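Local coordinates for protein DNA polymerase (Pyrobaculum calidifontis, PDB 5MDN) that probably extends DNA strands by adding deoxyribonucleotides from their triphosphates, releasing diphosphate, as a family B DNA polymerase, at residues R164-D169 with D217-F222; R213-F218 with V249-D254; L543-Y548 with V576-E581; K550-E555 with V572-K577. One frame throughout, in Å; residues are numbered along the deposited sequence.

Contact 1 of 4, residues R164-D169 with D217-F222; sequences RVLAFD and DFVKEF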
# COMPACT_ATOMS: atom_id res chain seq x y z
N ARG A 164 19.20 9.68 8.18
CA ARG A 164 19.29 10.78 7.23
C ARG A 164 18.25 10.54 6.14
O ARG A 164 18.38 9.62 5.33
CB ARG A 164 20.69 10.89 6.65
CG ARG A 164 21.75 11.29 7.68
CD ARG A 164 23.04 11.74 7.01
NE ARG A 164 23.80 10.62 6.45
CZ ARG A 164 24.59 9.83 7.16
NH1 ARG A 164 24.74 10.02 8.46
NH2 ARG A 164 25.24 8.84 6.56
N VAL A 165 17.21 11.38 6.12
CA VAL A 165 16.08 11.23 5.21
C VAL A 165 16.19 12.29 4.12
O VAL A 165 16.52 13.45 4.40
CB VAL A 165 14.74 11.34 5.96
CG1 VAL A 165 13.58 11.06 5.03
CG2 VAL A 165 14.72 10.40 7.15
N LEU A 166 15.92 11.88 2.88
CA LEU A 166 15.94 12.77 1.73
C LEU A 166 14.63 12.64 0.97
O LEU A 166 14.30 11.55 0.49
CB LEU A 166 17.12 12.45 0.81
CG LEU A 166 17.20 13.29 -0.47
CD1 LEU A 166 18.00 14.56 -0.23
CD2 LEU A 166 17.77 12.49 -1.62
N ALA A 167 13.89 13.73 0.88
CA ALA A 167 12.72 13.82 0.02
C ALA A 167 13.12 14.45 -1.31
O ALA A 167 13.98 15.33 -1.37
CB ALA A 167 11.61 14.65 0.68
N PHE A 168 12.49 13.99 -2.39
CA PHE A 168 12.78 14.53 -3.70
C PHE A 168 11.52 14.52 -4.56
O PHE A 168 10.67 13.64 -4.43
CB PHE A 168 13.91 13.75 -4.39
CG PHE A 168 13.46 12.50 -5.10
CD1 PHE A 168 13.16 11.35 -4.39
CD2 PHE A 168 13.36 12.48 -6.48
CE1 PHE A 168 12.75 10.20 -5.04
CE2 PHE A 168 12.95 11.33 -7.14
CZ PHE A 168 12.65 10.19 -6.42
N ASP A 169 11.42 15.53 -5.42
CA ASP A 169 10.31 15.67 -6.35
C ASP A 169 10.87 16.13 -7.69
O ASP A 169 11.89 16.82 -7.75
CB ASP A 169 9.27 16.67 -5.83
CG ASP A 169 7.97 16.63 -6.60
OD1 ASP A 169 7.24 15.62 -6.50
OD2 ASP A 169 7.69 17.61 -7.32
N ASP A 217 25.05 13.98 -7.35
CA ASP A 217 26.08 14.50 -6.46
C ASP A 217 25.52 14.82 -5.08
O ASP A 217 26.20 14.62 -4.06
CB ASP A 217 26.74 15.74 -7.07
CG ASP A 217 27.72 15.40 -8.17
OD1 ASP A 217 28.39 14.35 -8.05
OD2 ASP A 217 27.83 16.17 -9.15
N PHE A 218 24.28 15.33 -5.02
CA PHE A 218 23.69 15.65 -3.72
C PHE A 218 23.43 14.40 -2.90
O PHE A 218 23.69 14.38 -1.69
CB PHE A 218 22.40 16.46 -3.91
CG PHE A 218 21.89 17.07 -2.64
CD1 PHE A 218 22.30 18.33 -2.25
CD2 PHE A 218 20.99 16.38 -1.83
CE1 PHE A 218 21.83 18.90 -1.08
CE2 PHE A 218 20.52 16.95 -0.66
CZ PHE A 218 20.94 18.21 -0.28
N VAL A 219 22.89 13.35 -3.53
CA VAL A 219 22.64 12.10 -2.81
C VAL A 219 23.94 11.53 -2.27
O VAL A 219 24.01 11.08 -1.11
CB VAL A 219 21.91 11.09 -3.73
CG1 VAL A 219 21.81 9.73 -3.05
CG2 VAL A 219 20.54 11.62 -4.10
N LYS A 220 25.00 11.54 -3.08
CA LYS A 220 26.30 11.08 -2.60
C LYS A 220 26.86 12.01 -1.53
O LYS A 220 27.54 11.55 -0.61
CB LYS A 220 27.27 10.96 -3.78
CG LYS A 220 26.86 9.95 -4.84
CD LYS A 220 27.97 9.76 -5.86
CE LYS A 220 28.25 11.05 -6.61
NZ LYS A 220 29.23 10.85 -7.71
N GLU A 221 26.58 13.30 -1.65
CA GLU A 221 27.10 14.28 -0.69
C GLU A 221 26.41 14.12 0.66
O GLU A 221 27.06 14.07 1.71
CB GLU A 221 26.90 15.69 -1.25
CG GLU A 221 27.57 16.83 -0.49
CD GLU A 221 29.08 16.73 -0.56
OE1 GLU A 221 29.59 16.20 -1.57
OE2 GLU A 221 29.76 17.18 0.39
N PHE A 222 25.08 14.04 0.65
CA PHE A 222 24.29 13.93 1.87
C PHE A 222 24.34 12.52 2.46
O PHE A 222 24.33 12.35 3.68
CB PHE A 222 22.85 14.35 1.60
CG PHE A 222 21.92 14.17 2.76
CD1 PHE A 222 22.21 14.75 3.99
CD2 PHE A 222 20.75 13.44 2.63
CE1 PHE A 222 21.35 14.59 5.06
CE2 PHE A 222 19.89 13.28 3.70
CZ PHE A 222 20.19 13.86 4.91
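Helix 209-222 packs against one face of the five-stranded sheet of the RNase H-like exonuclease domain, part of the beta-alpha-beta crossover between strands 198-202 and 226-229, and here runs nearly antiparallel to the central strand 165-172. That strand carries Asp169, a magnesium-binding residue, with no metal bound to it in this model. The tight side is apolar. Leu166, its CG anti to the backbone N (chi1 177°), sends its two methyls apart: CD1 meets the edge of the Phe218 ring, 3.5 Å from Phe218 CE2, while CD2 touches CG2 of Val219. At the next turn Phe222 lays the CZ-CE2 end of its ring against the start of the strand, with CZ 3.5 Å from Arg164 CB and CE2 4.1 Å from Leu166 CB. An alanine at Phe222 would remove that ring and would probably leave Arg164 CB and Leu166 CB with much less packing against the helix. The looser, partly exposed side belongs to Arg164. Its chain bends at chi3, and its stronger partner is Asp223, in a salt bridge through NH2. Toward the helix, Arg164 NE makes just a weak, bent bond to the carbonyl O of Phe222, 3.3 Å long with 120° at the hydrogen.

Contact 2 of 4, residues R213-F218 with V249-D254; sequences RGFVDF and VPLRVD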
# COMPACT_ATOMS: atom_id res chain seq x y z
N ARG A 213 23.10 15.42 -12.90
CA ARG A 213 24.40 15.48 -12.24
C ARG A 213 24.27 16.06 -10.84
O ARG A 213 24.89 15.56 -9.89
CB ARG A 213 25.37 16.32 -13.08
CG ARG A 213 26.81 16.24 -12.63
CD ARG A 213 27.36 14.84 -12.84
NE ARG A 213 27.49 14.08 -11.60
CZ ARG A 213 27.46 12.75 -11.54
NH1 ARG A 213 27.31 12.03 -12.65
NH2 ARG A 213 27.58 12.14 -10.37
N GLY A 214 23.47 17.11 -10.68
CA GLY A 214 23.29 17.72 -9.37
C GLY A 214 22.57 16.82 -8.39
O GLY A 214 22.92 16.76 -7.21
N PHE A 215 21.54 16.11 -8.87
CA PHE A 215 20.83 15.16 -8.01
C PHE A 215 21.76 14.06 -7.51
O PHE A 215 21.80 13.76 -6.31
CB PHE A 215 19.63 14.57 -8.75
CG PHE A 215 18.84 13.58 -7.95
CD1 PHE A 215 18.42 13.90 -6.66
CD2 PHE A 215 18.51 12.35 -8.47
CE1 PHE A 215 17.68 12.99 -5.92
CE2 PHE A 215 17.77 11.44 -7.73
CZ PHE A 215 17.36 11.76 -6.46
N VAL A 216 22.50 13.43 -8.43
CA VAL A 216 23.39 12.34 -8.06
C VAL A 216 24.45 12.82 -7.07
O VAL A 216 24.72 12.16 -6.06
CB VAL A 216 24.03 11.72 -9.32
CG1 VAL A 216 25.07 10.69 -8.92
CG2 VAL A 216 22.97 11.08 -10.19
N ASP A 217 25.05 13.98 -7.35
CA ASP A 217 26.08 14.50 -6.46
C ASP A 217 25.52 14.82 -5.08
O ASP A 217 26.20 14.62 -4.06
CB ASP A 217 26.74 15.74 -7.07
CG ASP A 217 27.72 15.40 -8.17
OD1 ASP A 217 28.39 14.35 -8.05
OD2 ASP A 217 27.83 16.17 -9.15
N PHE A 218 24.28 15.33 -5.02
CA PHE A 218 23.69 15.65 -3.72
C PHE A 218 23.43 14.40 -2.90
O PHE A 218 23.69 14.38 -1.69
CB PHE A 218 22.40 16.46 -3.91
CG PHE A 218 21.89 17.07 -2.64
CD1 PHE A 218 22.30 18.33 -2.25
CD2 PHE A 218 20.99 16.38 -1.83
CE1 PHE A 218 21.83 18.90 -1.08
CE2 PHE A 218 20.52 16.95 -0.66
CZ PHE A 218 20.94 18.21 -0.28
N VAL A 249 24.59 10.16 -18.70
CA VAL A 249 25.09 10.49 -17.37
C VAL A 249 24.57 9.42 -16.41
O VAL A 249 23.35 9.23 -16.31
CB VAL A 249 24.68 11.90 -16.93
CG1 VAL A 249 23.18 12.13 -17.08
CG2 VAL A 249 25.13 12.16 -15.49
N PRO A 250 25.44 8.69 -15.72
CA PRO A 250 24.97 7.55 -14.92
C PRO A 250 24.26 7.99 -13.65
O PRO A 250 24.64 8.97 -13.01
CB PRO A 250 26.26 6.78 -14.61
CG PRO A 250 27.32 7.83 -14.62
CD PRO A 250 26.91 8.83 -15.66
N LEU A 251 23.21 7.25 -13.30
CA LEU A 251 22.37 7.58 -12.15
C LEU A 251 22.84 6.79 -10.92
O LEU A 251 22.12 5.99 -10.33
CB LEU A 251 20.90 7.29 -12.46
CG LEU A 251 19.82 7.79 -11.50
CD1 LEU A 251 19.95 9.29 -11.26
CD2 LEU A 251 18.44 7.45 -12.04
N ARG A 252 24.09 7.04 -10.54
CA ARG A 252 24.77 6.27 -9.50
C ARG A 252 24.44 6.89 -8.14
O ARG A 252 25.16 7.76 -7.65
CB ARG A 252 26.27 6.23 -9.74
CG ARG A 252 26.67 5.55 -11.03
CD ARG A 252 28.18 5.56 -11.18
NE ARG A 252 28.72 6.92 -11.14
CZ ARG A 252 29.35 7.44 -10.09
NH1 ARG A 252 29.53 6.71 -9.00
NH2 ARG A 252 29.81 8.68 -10.13
N VAL A 253 23.36 6.43 -7.53
CA VAL A 253 22.89 7.01 -6.28
C VAL A 253 23.02 6.07 -5.08
O VAL A 253 22.97 6.56 -3.94
CB VAL A 253 21.43 7.51 -6.40
CG1 VAL A 253 21.35 8.66 -7.39
CG2 VAL A 253 20.52 6.37 -6.81
N ASP A 254 23.18 4.77 -5.29
CA ASP A 254 23.24 3.86 -4.14
C ASP A 254 24.61 3.92 -3.48
O ASP A 254 25.54 4.60 -3.95
CB ASP A 254 22.83 2.45 -4.57
CG ASP A 254 23.88 1.72 -5.41
OD1 ASP A 254 25.09 2.00 -5.31
OD2 ASP A 254 23.47 0.83 -6.18
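Apolar contacts centre on Val216, which projects toward the loop 249-254. With CG1 anti to the backbone N, its other methyl, CG2, sits 3.7 Å from Leu251 CD1 and 4.0 Å from Val253 CG1. Leu251 CD1 also approaches the ring edge of Phe215, at 4.4 Å from Phe215 CD2. Backbone contacts come next: Val216 CG1 lies against the carbonyl O of Arg252, and the loop bends there in inverse gamma turns centred on Leu251 and Arg252. In the exonuclease domain this loop follows helix 232-247, on which Leu251 also packs, so the contact joins the loop after that helix to helix 209-222. The polar part is partly exposed. Arg213, bent at chi2 and chi3, folds back along its own helix to Asp217 in a salt bridge: NE reaches OD2 of Asp217 at 3.2 Å in a nearly straight bond (166°) arriving from above the carboxylate plane, and NH2 adds a weak bond to OD1. The same guanidinium touches Val249 CG2 with NH1, 3.6 Å away. An alanine at Arg213 would lose both the Asp217 salt bridge and the Val249 contact, and would probably loosen the loop's first residues. Arg213 NH2 also stands 4.1 Å from Arg252 NH2, and Lys220 adds a third positive charge, a repulsion that Asp217 probably offsets in part.

Contact 3 of 4, residues L543-Y548 with V576-E581; sequences LDVVEY and VKYVEE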
# COMPACT_ATOMS: atom_id res chain seq x y z
N LEU A 543 -25.05 -9.49 15.89
CA LEU A 543 -26.48 -9.44 16.15
C LEU A 543 -26.78 -9.33 17.64
O LEU A 543 -27.80 -8.74 18.03
CB LEU A 543 -27.17 -10.67 15.56
CG LEU A 543 -27.65 -10.57 14.11
CD1 LEU A 543 -26.50 -10.58 13.12
CD2 LEU A 543 -28.62 -11.71 13.80
N ASP A 544 -25.92 -9.90 18.49
CA ASP A 544 -26.09 -9.74 19.93
C ASP A 544 -25.85 -8.29 20.34
O ASP A 544 -26.59 -7.75 21.17
CB ASP A 544 -25.14 -10.68 20.67
CG ASP A 544 -25.20 -10.51 22.18
OD1 ASP A 544 -24.61 -9.54 22.69
OD2 ASP A 544 -25.84 -11.34 22.85
N VAL A 545 -24.81 -7.65 19.78
CA VAL A 545 -24.47 -6.30 20.19
C VAL A 545 -25.47 -5.28 19.63
O VAL A 545 -25.70 -4.24 20.25
CB VAL A 545 -23.02 -5.98 19.77
CG1 VAL A 545 -22.66 -4.54 20.09
CG2 VAL A 545 -22.06 -6.92 20.47
N VAL A 546 -26.09 -5.57 18.49
CA VAL A 546 -27.13 -4.67 17.99
C VAL A 546 -28.40 -4.82 18.81
O VAL A 546 -29.10 -3.83 19.07
CB VAL A 546 -27.38 -4.90 16.48
CG1 VAL A 546 -26.07 -4.87 15.70
CG2 VAL A 546 -28.15 -6.18 16.21
N GLU A 547 -28.72 -6.04 19.25
CA GLU A 547 -29.90 -6.24 20.08
C GLU A 547 -29.70 -5.63 21.47
O GLU A 547 -30.63 -5.04 22.03
CB GLU A 547 -30.22 -7.73 20.20
CG GLU A 547 -31.32 -8.06 21.20
CD GLU A 547 -32.63 -7.36 20.89
OE1 GLU A 547 -32.94 -7.17 19.70
OE2 GLU A 547 -33.34 -6.99 21.85
N TYR A 548 -28.49 -5.75 22.02
CA TYR A 548 -28.21 -5.11 23.31
C TYR A 548 -28.17 -3.60 23.17
O TYR A 548 -28.55 -2.89 24.11
CB TYR A 548 -26.90 -5.64 23.89
CG TYR A 548 -26.61 -5.13 25.28
CD1 TYR A 548 -27.10 -5.80 26.40
CD2 TYR A 548 -25.85 -3.99 25.49
CE1 TYR A 548 -26.84 -5.34 27.68
CE2 TYR A 548 -25.58 -3.52 26.76
CZ TYR A 548 -26.08 -4.20 27.85
OH TYR A 548 -25.82 -3.74 29.12
N VAL A 576 -19.91 -0.01 24.73
CA VAL A 576 -18.52 -0.40 24.57
C VAL A 576 -18.05 -1.23 25.76
O VAL A 576 -17.40 -2.27 25.60
CB VAL A 576 -17.63 0.84 24.38
CG1 VAL A 576 -16.16 0.46 24.37
CG2 VAL A 576 -18.01 1.57 23.10
N LYS A 577 -18.39 -0.79 26.98
CA LYS A 577 -18.03 -1.55 28.17
C LYS A 577 -18.74 -2.89 28.21
O LYS A 577 -18.23 -3.85 28.80
CB LYS A 577 -18.33 -0.72 29.42
CG LYS A 577 -17.54 -1.13 30.65
CD LYS A 577 -17.69 -0.10 31.76
CE LYS A 577 -16.77 -0.41 32.93
NZ LYS A 577 -16.53 0.80 33.76
N TYR A 578 -19.92 -2.99 27.59
CA TYR A 578 -20.62 -4.27 27.49
C TYR A 578 -19.82 -5.26 26.65
O TYR A 578 -19.62 -6.41 27.07
CB TYR A 578 -22.02 -4.05 26.90
CG TYR A 578 -22.71 -5.32 26.44
CD1 TYR A 578 -23.35 -6.16 27.35
CD2 TYR A 578 -22.76 -5.65 25.09
CE1 TYR A 578 -23.99 -7.31 26.93
CE2 TYR A 578 -23.40 -6.80 24.66
CZ TYR A 578 -24.02 -7.62 25.58
OH TYR A 578 -24.66 -8.77 25.16
N VAL A 579 -19.37 -4.84 25.47
CA VAL A 579 -18.66 -5.75 24.57
C VAL A 579 -17.36 -6.24 25.19
O VAL A 579 -16.94 -7.38 24.96
CB VAL A 579 -18.42 -5.07 23.21
CG1 VAL A 579 -17.76 -6.03 22.23
CG2 VAL A 579 -19.73 -4.55 22.64
N GLU A 580 -16.70 -5.40 26.00
CA GLU A 580 -15.51 -5.84 26.70
C GLU A 580 -15.85 -6.90 27.75
O GLU A 580 -15.23 -7.97 27.79
CB GLU A 580 -14.80 -4.65 27.34
CG GLU A 580 -13.28 -4.79 27.45
CD GLU A 580 -12.85 -6.00 28.27
OE1 GLU A 580 -13.09 -6.00 29.49
OE2 GLU A 580 -12.28 -6.94 27.68
N GLU A 581 -16.82 -6.61 28.61
CA GLU A 581 -17.16 -7.54 29.68
C GLU A 581 -17.82 -8.81 29.13
O GLU A 581 -17.51 -9.92 29.58
CB GLU A 581 -18.06 -6.85 30.71
CG GLU A 581 -17.34 -5.77 31.50
CD GLU A 581 -18.22 -5.11 32.54
OE1 GLU A 581 -19.39 -5.52 32.67
OE2 GLU A 581 -17.74 -4.19 33.24
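Tyr578 carries most of this helix-helix contact, and it can be followed outward from helix 572-583. Its CB, which projects toward helix 528-551, lies 3.6 Å from Tyr548 CE2. CG anti to the backbone N (chi1 166°) points the ring across the gap, where it meets Tyr548 arriving from the opposite direction, so that the rings overlap. The two stack face to face: centroids are 3.5 Å apart and the planes 5° from parallel. Tyr578 CG faces Tyr548 CE2, while CD1 sits over the middle of the Tyr548 ring. CE1 lies against Tyr548 CD1 and CE1; on the other flank CD2 faces Tyr548 CD2, and CE2 has Asp544 OD1 beside it, in the ring plane, with Val545 CG2 also at that edge, 4.4 Å away. CZ comes over Tyr548 CG, and Tyr548 CB makes an off-centre CH-pi contact with the Tyr578 ring. At the tip, OH donates a 2.6 Å hydrogen bond to OD1 of Asp544, which accepts with its syn lone pair, carboxylate and ring nearly coplanar. One residue along on each helix, Val545 CG1 packs on Val579 CG2 at 3.9 Å. Both helices belong to the palm, a ferredoxin-like beta-alpha-beta-beta-alpha-beta unit; segments 543-548 and 576-581 run roughly antiparallel, 140° between their directions. Arg582 gives Asp544 OD2 a weak, long ion pair. The chemistry implies a ring held twice over, by a stack across its face and a bond at its hydroxyl; the donated proton would probably favour the ionised form of Asp544 and limit rotation of both groups.

Contact 4 of 4, residues K550-E555 with V572-K577; sequences KRLGIE and VDRLVK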
# COMPACT_ATOMS: atom_id res chain seq x y z
N LYS A 550 -30.08 -1.82 21.36
CA LYS A 550 -31.47 -1.38 21.37
C LYS A 550 -32.02 -1.32 22.80
O LYS A 550 -32.94 -0.54 23.08
CB LYS A 550 -32.29 -2.33 20.51
CG LYS A 550 -31.91 -2.26 19.04
CD LYS A 550 -32.90 -2.98 18.14
CE LYS A 550 -32.36 -3.02 16.71
NZ LYS A 550 -32.99 -4.09 15.89
N ARG A 551 -31.47 -2.13 23.71
CA ARG A 551 -31.88 -2.05 25.10
C ARG A 551 -31.45 -0.72 25.71
O ARG A 551 -32.06 -0.28 26.69
CB ARG A 551 -31.30 -3.21 25.90
CG ARG A 551 -31.83 -4.58 25.48
CD ARG A 551 -31.40 -5.68 26.44
NE ARG A 551 -31.99 -5.53 27.77
CZ ARG A 551 -31.36 -4.98 28.81
NH1 ARG A 551 -30.13 -4.53 28.68
NH2 ARG A 551 -31.98 -4.89 29.98
N LEU A 552 -30.42 -0.10 25.16
CA LEU A 552 -30.06 1.27 25.48
C LEU A 552 -30.70 2.19 24.43
O LEU A 552 -31.28 1.74 23.45
CB LEU A 552 -28.54 1.44 25.51
CG LEU A 552 -27.73 0.43 26.32
CD1 LEU A 552 -26.92 -0.47 25.40
CD2 LEU A 552 -26.82 1.14 27.30
N GLY A 553 -30.57 3.49 24.65
CA GLY A 553 -31.14 4.45 23.73
C GLY A 553 -30.22 4.74 22.56
O GLY A 553 -29.92 5.90 22.28
N ILE A 554 -29.77 3.69 21.87
CA ILE A 554 -28.74 3.81 20.83
C ILE A 554 -29.32 3.36 19.49
O ILE A 554 -29.63 2.18 19.31
CB ILE A 554 -27.49 3.00 21.19
CG1 ILE A 554 -26.86 3.54 22.47
CG2 ILE A 554 -26.49 3.04 20.04
CD1 ILE A 554 -25.63 2.77 22.91
N GLU A 555 -29.45 4.31 18.57
CA GLU A 555 -29.85 4.01 17.20
C GLU A 555 -28.66 3.47 16.41
O GLU A 555 -27.56 4.02 16.48
CB GLU A 555 -30.41 5.26 16.52
CG GLU A 555 -31.07 5.01 15.17
CD GLU A 555 -31.20 6.27 14.34
OE1 GLU A 555 -30.69 7.33 14.78
OE2 GLU A 555 -31.81 6.22 13.26
N VAL A 572 -23.30 5.19 24.64
CA VAL A 572 -22.32 4.40 23.89
C VAL A 572 -21.28 3.80 24.84
O VAL A 572 -20.80 2.68 24.63
CB VAL A 572 -21.66 5.24 22.78
CG1 VAL A 572 -22.71 5.70 21.78
CG2 VAL A 572 -20.90 6.44 23.36
N ASP A 573 -20.91 4.55 25.88
CA ASP A 573 -19.89 4.08 26.81
C ASP A 573 -20.30 2.77 27.48
O ASP A 573 -19.44 1.94 27.80
CB ASP A 573 -19.63 5.15 27.88
CG ASP A 573 -19.19 6.47 27.28
OD1 ASP A 573 -18.38 6.45 26.33
OD2 ASP A 573 -19.65 7.53 27.77
N ARG A 574 -21.60 2.58 27.69
CA ARG A 574 -22.09 1.32 28.25
C ARG A 574 -22.11 0.21 27.21
O ARG A 574 -21.88 -0.95 27.55
CB ARG A 574 -23.48 1.54 28.84
CG ARG A 574 -23.52 2.61 29.91
CD ARG A 574 -24.84 2.61 30.67
NE ARG A 574 -25.13 3.95 31.19
CZ ARG A 574 -25.86 4.85 30.55
NH1 ARG A 574 -26.39 4.56 29.37
NH2 ARG A 574 -26.07 6.05 31.09
N LEU A 575 -22.39 0.55 25.95
CA LEU A 575 -22.31 -0.44 24.88
C LEU A 575 -20.88 -0.93 24.68
O LEU A 575 -20.65 -2.12 24.48
CB LEU A 575 -22.87 0.14 23.58
CG LEU A 575 -22.79 -0.78 22.36
CD1 LEU A 575 -23.54 -2.07 22.61
CD2 LEU A 575 -23.31 -0.08 21.11
N VAL A 576 -19.91 -0.01 24.73
CA VAL A 576 -18.52 -0.40 24.57
C VAL A 576 -18.05 -1.23 25.76
O VAL A 576 -17.40 -2.27 25.60
CB VAL A 576 -17.63 0.84 24.38
CG1 VAL A 576 -16.16 0.46 24.37
CG2 VAL A 576 -18.01 1.57 23.10
N LYS A 577 -18.39 -0.79 26.98
CA LYS A 577 -18.03 -1.55 28.17
C LYS A 577 -18.74 -2.89 28.21
O LYS A 577 -18.23 -3.85 28.80
CB LYS A 577 -18.33 -0.72 29.42
CG LYS A 577 -17.54 -1.13 30.65
CD LYS A 577 -17.69 -0.10 31.76
CE LYS A 577 -16.77 -0.41 32.93
NZ LYS A 577 -16.53 0.80 33.76
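Leu552 and Ile554, where the chain leaves helix 528-551, reach the start of helix 572-583, and the contact has no hydrogen bond and rests on methyl groups. Ile554 puts its tip into the first turn: CD1 is 3.8 Å from the backbone N of Val572, 4.3 Å from CG1 of the same valine and 3.9 Å from Leu575 CB. Its CG1 stands anti to the carbonyl carbon and the chain is extended at chi2 (178°), so the end methyl does the reaching. Leu552 works beside it, on Arg574. Its CD2 rests 3.7 Å from Arg574 CB and also lies beside the guanidinium, nearly level with it, 4.0 Å from Arg574 NH1; CD1 only grazes Leu575 CB. The setting is the ferredoxin-like palm, where a hairpin of strands 556-560 and 563-567 separates the two helices. The bend between leucine and isoleucine, an inverse gamma turn centred on Gly553 with a weak bond from Ile554 N to Leu552 O, probably helps to place both. Further out, Glu555 joins Lys567 by backbone hydrogen bonding at the mouth of the hairpin, and Ile554 also packs on Val566 and Ala571. On the helix side, Leu575 is backed by Val545 and Ala549 of helix 528-551.

From the N terminus, contact 1 opens on strand 165-172 and closes on helix 209-222. Contact 2 opens on that same helix, sharing 217-218, and closes on the loop 249-254, so the two loops overlap slightly on the helix, the second beginning where the first ends; together they tie sheet, helix and loop of the exonuclease domain, and Phe168 also touches Phe215 between them. Far along the chain, in the palm, contact 3 opens before contact 4, and contact 4 closes first, so its shorter loop lies within the longer one; both join helix 528-551 and its exit to helix 572-583 and share 576-577. The centres of contacts 1 and 3 are about 52 Å apart.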